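Local coordinates for protein tyrosine--tRNA ligase (Aeropyrum pernix, PDB 2CYA) that probably catalyses the two-step attachment of tyrosine to tRNA(Tyr), activating tyrosine with ATP to Tyr-AMP before passing it to the acceptor end, at residues R92-I97 with E356-K361; P275-A280 with E310-D315. All coordinates share one frame; numbering follows the deposited sequence.

Interaction 1: residues R92-I97 with E356-K361; sequences RAAARI and EAIEGK
I358 of the C-terminal helix 349-360 rests on A93, A94 and I97 of helix 88-104, part of the Rossmann-type catalytic core of this class I synthetase. The helices cross at -132°, closer to antiparallel than parallel, with their axes 10.1 Å apart. The contact is apolar and buried. It depends on a single methyl group, I358 CD1. Because CG1 of I358 lies anti to its carbonyl carbon and the chain is then extended (chi2 -179°), CD1 is carried right up to the opposite helix. It sits 3.5 Å from the backbone A94 N and 3.8 Å from A94 CB. A93 CB flanks it at 4.1 Å. I97 is extended in the same way and meets I358 tip to tip, CD1 to CD1 at 3.9 Å. The inferred ATP site is near: between side chains, A94 is about 6 Å from W52 and I358 about 7 Å from K241. Around the contact, L84 also touches I358, P44 touches A94, and A354 and M351 continue the packing along helix 349-360. Helix 88-104 itself lies on the crossover between the adjacent parallel strands 68-73 and 113-116.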
loop_
_atom_site.group_PDB
_atom_site.type_symbol
_atom_site.label_atom_id
_atom_site.label_comp_id
_atom_site.label_asym_id
_atom_site.label_seq_id
_atom_site.Cartn_x
_atom_site.Cartn_y
_atom_site.Cartn_z
ATOM N N ARG A 92 -2.716 -7.624 -19.922
ATOM C CA ARG A 92 -4.129 -7.543 -20.272
ATOM C C ARG A 92 -4.427 -8.537 -21.383
ATOM O O ARG A 92 -5.480 -9.172 -21.394
ATOM C CB ARG A 92 -4.489 -6.141 -20.771
ATOM C CG ARG A 92 -5.641 -5.481 -20.007
ATOM C CD ARG A 92 -5.144 -4.351 -19.119
ATOM N NE ARG A 92 -4.374 -3.380 -19.902
ATOM C CZ ARG A 92 -3.771 -2.303 -19.398
ATOM N NH1 ARG A 92 -3.844 -2.044 -18.093
ATOM N NH2 ARG A 92 -3.088 -1.495 -20.205
ATOM N N ALA A 93 -3.485 -8.652 -22.316
ATOM C CA ALA A 93 -3.633 -9.554 -23.443
ATOM C C ALA A 93 -3.691 -10.987 -22.949
ATOM O O ALA A 93 -4.465 -11.777 -23.462
ATOM C CB ALA A 93 -2.480 -9.377 -24.411
ATOM N N ALA A 94 -2.879 -11.316 -21.946
ATOM C CA ALA A 94 -2.884 -12.665 -21.399
ATOM C C ALA A 94 -4.255 -12.959 -20.774
ATOM O O ALA A 94 -4.734 -14.090 -20.835
ATOM C CB ALA A 94 -1.754 -12.837 -20.351
ATOM N N ALA A 95 -4.886 -11.935 -20.198
ATOM C CA ALA A 95 -6.213 -12.079 -19.579
ATOM C C ALA A 95 -7.311 -12.293 -20.632
ATOM O O ALA A 95 -8.262 -13.056 -20.406
ATOM C CB ALA A 95 -6.542 -10.845 -18.722
ATOM N N ARG A 96 -7.201 -11.620 -21.776
ATOM C CA ARG A 96 -8.208 -11.810 -22.827
ATOM C C ARG A 96 -8.123 -13.256 -23.331
ATOM O O ARG A 96 -9.127 -13.873 -23.652
ATOM C CB ARG A 96 -7.980 -10.861 -23.998
ATOM C CG ARG A 96 -8.140 -9.398 -23.657
ATOM C CD ARG A 96 -8.407 -8.604 -24.936
ATOM N NE ARG A 96 -7.258 -8.612 -25.838
ATOM C CZ ARG A 96 -6.169 -7.866 -25.669
ATOM N NH1 ARG A 96 -6.075 -7.039 -24.626
ATOM N NH2 ARG A 96 -5.170 -7.955 -26.544
ATOM N N ILE A 97 -6.917 -13.798 -23.383
ATOM C CA ILE A 97 -6.742 -15.170 -23.829
ATOM C C ILE A 97 -7.346 -16.137 -22.803
ATOM O O ILE A 97 -8.022 -17.100 -23.165
ATOM C CB ILE A 97 -5.253 -15.469 -24.063
ATOM C CG1 ILE A 97 -4.765 -14.639 -25.258
ATOM C CG2 ILE A 97 -5.041 -16.957 -24.355
ATOM C CD1 ILE A 97 -3.279 -14.771 -25.559
ATOM N N GLU A 356 1.153 -13.640 -29.988
ATOM C CA GLU A 356 2.498 -13.434 -30.513
ATOM C C GLU A 356 3.210 -12.286 -29.786
ATOM O O GLU A 356 4.399 -12.378 -29.481
ATOM C CB GLU A 356 2.413 -13.230 -32.041
ATOM C CG GLU A 356 1.625 -14.394 -32.701
ATOM C CD GLU A 356 1.615 -14.402 -34.223
ATOM O OE1 GLU A 356 1.254 -13.373 -34.837
ATOM O OE2 GLU A 356 1.951 -15.464 -34.803
ATOM N N ALA A 357 2.492 -11.218 -29.474
ATOM C CA ALA A 357 3.118 -10.125 -28.735
ATOM C C ALA A 357 3.601 -10.711 -27.410
ATOM O O ALA A 357 4.749 -10.500 -27.005
ATOM C CB ALA A 357 2.116 -8.995 -28.486
ATOM N N ILE A 358 2.735 -11.477 -26.746
ATOM C CA ILE A 358 3.098 -12.087 -25.471
ATOM C C ILE A 358 4.330 -12.982 -25.571
ATOM O O ILE A 358 5.224 -12.920 -24.725
ATOM C CB ILE A 358 1.947 -12.942 -24.890
ATOM C CG1 ILE A 358 0.762 -12.053 -24.520
ATOM C CG2 ILE A 358 2.439 -13.711 -23.663
ATOM C CD1 ILE A 358 -0.387 -12.813 -23.924
ATOM N N GLU A 359 4.377 -13.831 -26.588
ATOM C CA GLU A 359 5.516 -14.725 -26.731
ATOM C C GLU A 359 6.755 -13.930 -27.152
ATOM O O GLU A 359 7.869 -14.452 -27.163
ATOM C CB GLU A 359 5.190 -15.839 -27.737
ATOM C CG GLU A 359 3.964 -16.669 -27.344
ATOM C CD GLU A 359 3.657 -17.807 -28.319
ATOM O OE1 GLU A 359 3.773 -17.604 -29.549
ATOM O OE2 GLU A 359 3.275 -18.906 -27.854
ATOM N N GLY A 360 6.552 -12.656 -27.478
ATOM C CA GLY A 360 7.666 -11.804 -27.861
ATOM C C GLY A 360 8.569 -11.517 -26.666
ATOM O O GLY A 360 9.783 -11.751 -26.728
ATOM N N LYS A 361 7.981 -11.013 -25.578
ATOM C CA LYS A 361 8.737 -10.701 -24.365
ATOM C C LYS A 361 9.144 -11.966 -23.620
ATOM O O LYS A 361 10.364 -12.135 -23.388
ATOM C CB LYS A 361 7.931 -9.790 -23.421
ATOM C CG LYS A 361 8.015 -8.298 -23.761
ATOM C CD LYS A 361 7.516 -7.401 -22.618
ATOM C CE LYS A 361 8.445 -7.409 -21.405
ATOM N NZ LYS A 361 9.759 -6.737 -21.654
#

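Interaction 2: residues P275-A280 with E310-D315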
loop_
_atom_site.group_PDB
_atom_site.type_symbol
_atom_site.label_atom_id
_atom_site.label_comp_id
_atom_site.label_asym_id
_atom_site.label_seq_id
_atom_site.Cartn_x
_atom_site.Cartn_y
_atom_site.Cartn_z
ATOM N N PRO A 275 3.676 -36.091 -12.433
ATOM C CA PRO A 275 2.871 -35.117 -13.190
ATOM C C PRO A 275 1.947 -35.765 -14.225
ATOM O O PRO A 275 0.852 -35.265 -14.496
ATOM C CB PRO A 275 3.918 -34.229 -13.866
ATOM C CG PRO A 275 5.198 -34.504 -13.100
ATOM C CD PRO A 275 5.099 -35.967 -12.779
ATOM N N VAL A 276 2.398 -36.874 -14.803
ATOM C CA VAL A 276 1.615 -37.579 -15.802
ATOM C C VAL A 276 0.334 -38.092 -15.174
ATOM O O VAL A 276 -0.742 -38.007 -15.771
ATOM C CB VAL A 276 2.412 -38.753 -16.412
ATOM C CG1 VAL A 276 1.588 -39.427 -17.503
ATOM C CG2 VAL A 276 3.732 -38.230 -16.986
ATOM N N LEU A 277 0.446 -38.618 -13.962
ATOM C CA LEU A 277 -0.730 -39.110 -13.260
ATOM C C LEU A 277 -1.612 -37.929 -12.812
ATOM O O LEU A 277 -2.833 -38.006 -12.885
ATOM C CB LEU A 277 -0.315 -39.966 -12.053
ATOM C CG LEU A 277 0.018 -41.426 -12.366
ATOM C CD1 LEU A 277 0.289 -42.195 -11.074
ATOM C CD2 LEU A 277 -1.168 -42.060 -13.091
ATOM N N GLU A 278 -0.991 -36.845 -12.360
ATOM C CA GLU A 278 -1.740 -35.665 -11.933
ATOM C C GLU A 278 -2.573 -35.146 -13.101
ATOM O O GLU A 278 -3.729 -34.781 -12.926
ATOM C CB GLU A 278 -0.795 -34.552 -11.472
ATOM C CG GLU A 278 0.061 -34.923 -10.274
ATOM C CD GLU A 278 1.008 -33.809 -9.864
ATOM O OE1 GLU A 278 1.507 -33.073 -10.745
ATOM O OE2 GLU A 278 1.263 -33.677 -8.653
ATOM N N ILE A 279 -1.980 -35.101 -14.291
ATOM C CA ILE A 279 -2.715 -34.634 -15.461
ATOM C C ILE A 279 -3.921 -35.549 -15.689
ATOM O O ILE A 279 -5.038 -35.079 -15.940
ATOM C CB ILE A 279 -1.823 -34.640 -16.708
ATOM C CG1 ILE A 279 -0.788 -33.519 -16.591
ATOM C CG2 ILE A 279 -2.686 -34.564 -17.980
ATOM C CD1 ILE A 279 0.267 -33.528 -17.658
ATOM N N ALA A 280 -3.702 -36.855 -15.585
ATOM C CA ALA A 280 -4.795 -37.809 -15.796
ATOM C C ALA A 280 -5.893 -37.585 -14.773
ATOM O O ALA A 280 -7.075 -37.511 -15.108
ATOM C CB ALA A 280 -4.282 -39.241 -15.688
ATOM N N GLU A 310 -8.978 -43.771 -10.008
ATOM C CA GLU A 310 -8.496 -44.688 -8.983
ATOM C C GLU A 310 -8.148 -46.044 -9.589
ATOM O O GLU A 310 -7.166 -46.670 -9.192
ATOM C CB GLU A 310 -9.536 -44.850 -7.871
ATOM C CG GLU A 310 -8.965 -45.483 -6.605
ATOM C CD GLU A 310 -7.692 -44.783 -6.111
ATOM O OE1 GLU A 310 -7.750 -43.562 -5.830
ATOM O OE2 GLU A 310 -6.634 -45.452 -6.005
ATOM N N GLU A 311 -8.950 -46.495 -10.549
ATOM C CA GLU A 311 -8.679 -47.766 -11.210
ATOM C C GLU A 311 -7.287 -47.679 -11.821
ATOM O O GLU A 311 -6.418 -48.505 -11.543
ATOM C CB GLU A 311 -9.693 -48.025 -12.322
ATOM C CG GLU A 311 -11.061 -48.472 -11.854
ATOM C CD GLU A 311 -12.057 -48.534 -13.000
ATOM O OE1 GLU A 311 -11.741 -49.169 -14.034
ATOM O OE2 GLU A 311 -13.153 -47.943 -12.861
ATOM N N LEU A 312 -7.092 -46.660 -12.655
ATOM C CA LEU A 312 -5.822 -46.425 -13.323
ATOM C C LEU A 312 -4.663 -46.411 -12.334
ATOM O O LEU A 312 -3.621 -47.011 -12.593
ATOM C CB LEU A 312 -5.872 -45.092 -14.084
ATOM C CG LEU A 312 -4.643 -44.609 -14.868
ATOM C CD1 LEU A 312 -5.005 -43.367 -15.661
ATOM C CD2 LEU A 312 -3.496 -44.303 -13.926
ATOM N N GLU A 313 -4.837 -45.724 -11.205
ATOM C CA GLU A 313 -3.767 -45.635 -10.214
ATOM C C GLU A 313 -3.404 -46.978 -9.595
ATOM O O GLU A 313 -2.230 -47.253 -9.347
ATOM C CB GLU A 313 -4.119 -44.652 -9.100
ATOM C CG GLU A 313 -2.923 -43.815 -8.722
ATOM C CD GLU A 313 -3.035 -43.183 -7.365
ATOM O OE1 GLU A 313 -2.918 -43.919 -6.364
ATOM O OE2 GLU A 313 -3.236 -41.952 -7.299
ATOM N N ARG A 314 -4.411 -47.802 -9.325
ATOM C CA ARG A 314 -4.162 -49.124 -8.757
ATOM C C ARG A 314 -3.339 -49.904 -9.779
ATOM O O ARG A 314 -2.215 -50.321 -9.494
ATOM C CB ARG A 314 -5.485 -49.835 -8.467
ATOM C CG ARG A 314 -6.320 -49.128 -7.415
ATOM C CD ARG A 314 -7.602 -49.883 -7.116
ATOM N NE ARG A 314 -8.407 -49.202 -6.105
ATOM C CZ ARG A 314 -9.551 -49.671 -5.613
ATOM N NH1 ARG A 314 -10.037 -50.832 -6.039
ATOM N NH2 ARG A 314 -10.209 -48.980 -4.688
ATOM N N ASP A 315 -3.895 -50.075 -10.975
ATOM C CA ASP A 315 -3.205 -50.777 -12.054
ATOM C C ASP A 315 -1.803 -50.212 -12.279
ATOM O O ASP A 315 -0.885 -50.946 -12.649
ATOM C CB ASP A 315 -4.001 -50.659 -13.352
ATOM C CG ASP A 315 -5.015 -51.768 -13.516
ATOM O OD1 ASP A 315 -5.720 -52.083 -12.535
ATOM O OD2 ASP A 315 -5.115 -52.318 -14.635
#
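L277 and L312 make the main contact between helix 275-284 and helix 309-317, two nearly antiparallel helices that follow the KMSKS region in the chain. Their axes are 11.0 Å apart at an angle of 158°. The apolar contacts come first. The two leucine side chains cross obliquely and meet through one methyl each. L277 CD2 lies 3.3 Å from L312 CD2, shorter than two methyl carbons normally approach, so the exact spacing is doubtful. The leucines reach the meeting point by different routes. L312 has CG anti to its backbone N (chi1 180°), while L277 has CG anti to its carbonyl carbon, beside N. The other branch of L312 serves A280, one turn along from L277: L312 CD1 is 4.2 Å from A280 CB. L326 of helix 323-346 touches both leucines, so a third helix shares their packing, while Y306 also packs against L312, and Y309 and Y316 against L277.

E313 adds a mixed contact. Its CG, part of the aliphatic stem, lies 4.3 Å from L277 CD1. The carboxylate has a different partner: OE2 is hydrogen-bonded to Y309 OH on its own helix. At the start of helix 275-284, N274 OD1 accepts a hydrogen bond from the backbone N of L277.

The chemistry is thus divided. Methyl and methylene groups make up the interface, while the E313 carboxylate is turned to Y309. The two segments meet here through apolar groups, and their mutual direction does not depend on a polar bond between them.

Interactions 1 and 2 lie in different parts of the chain's fold, with centres 33 Å apart and nearest atoms about 18 Å apart. They do not touch. Along the chain, residues 92-97 come first, then both segments of interaction 2, and last 356-361. Interaction 2 joins two helices of the region after the KMSKS motif, which in archaeal relatives forms the C-terminal, anticodon-recognising domain. Helix 323-346, which packs on interaction 2, is followed directly by helix 349-360. That last helix returns to the catalytic core in interaction 1. One contact therefore lies within the C-terminal helical region, and the other ties the chain's end to the core.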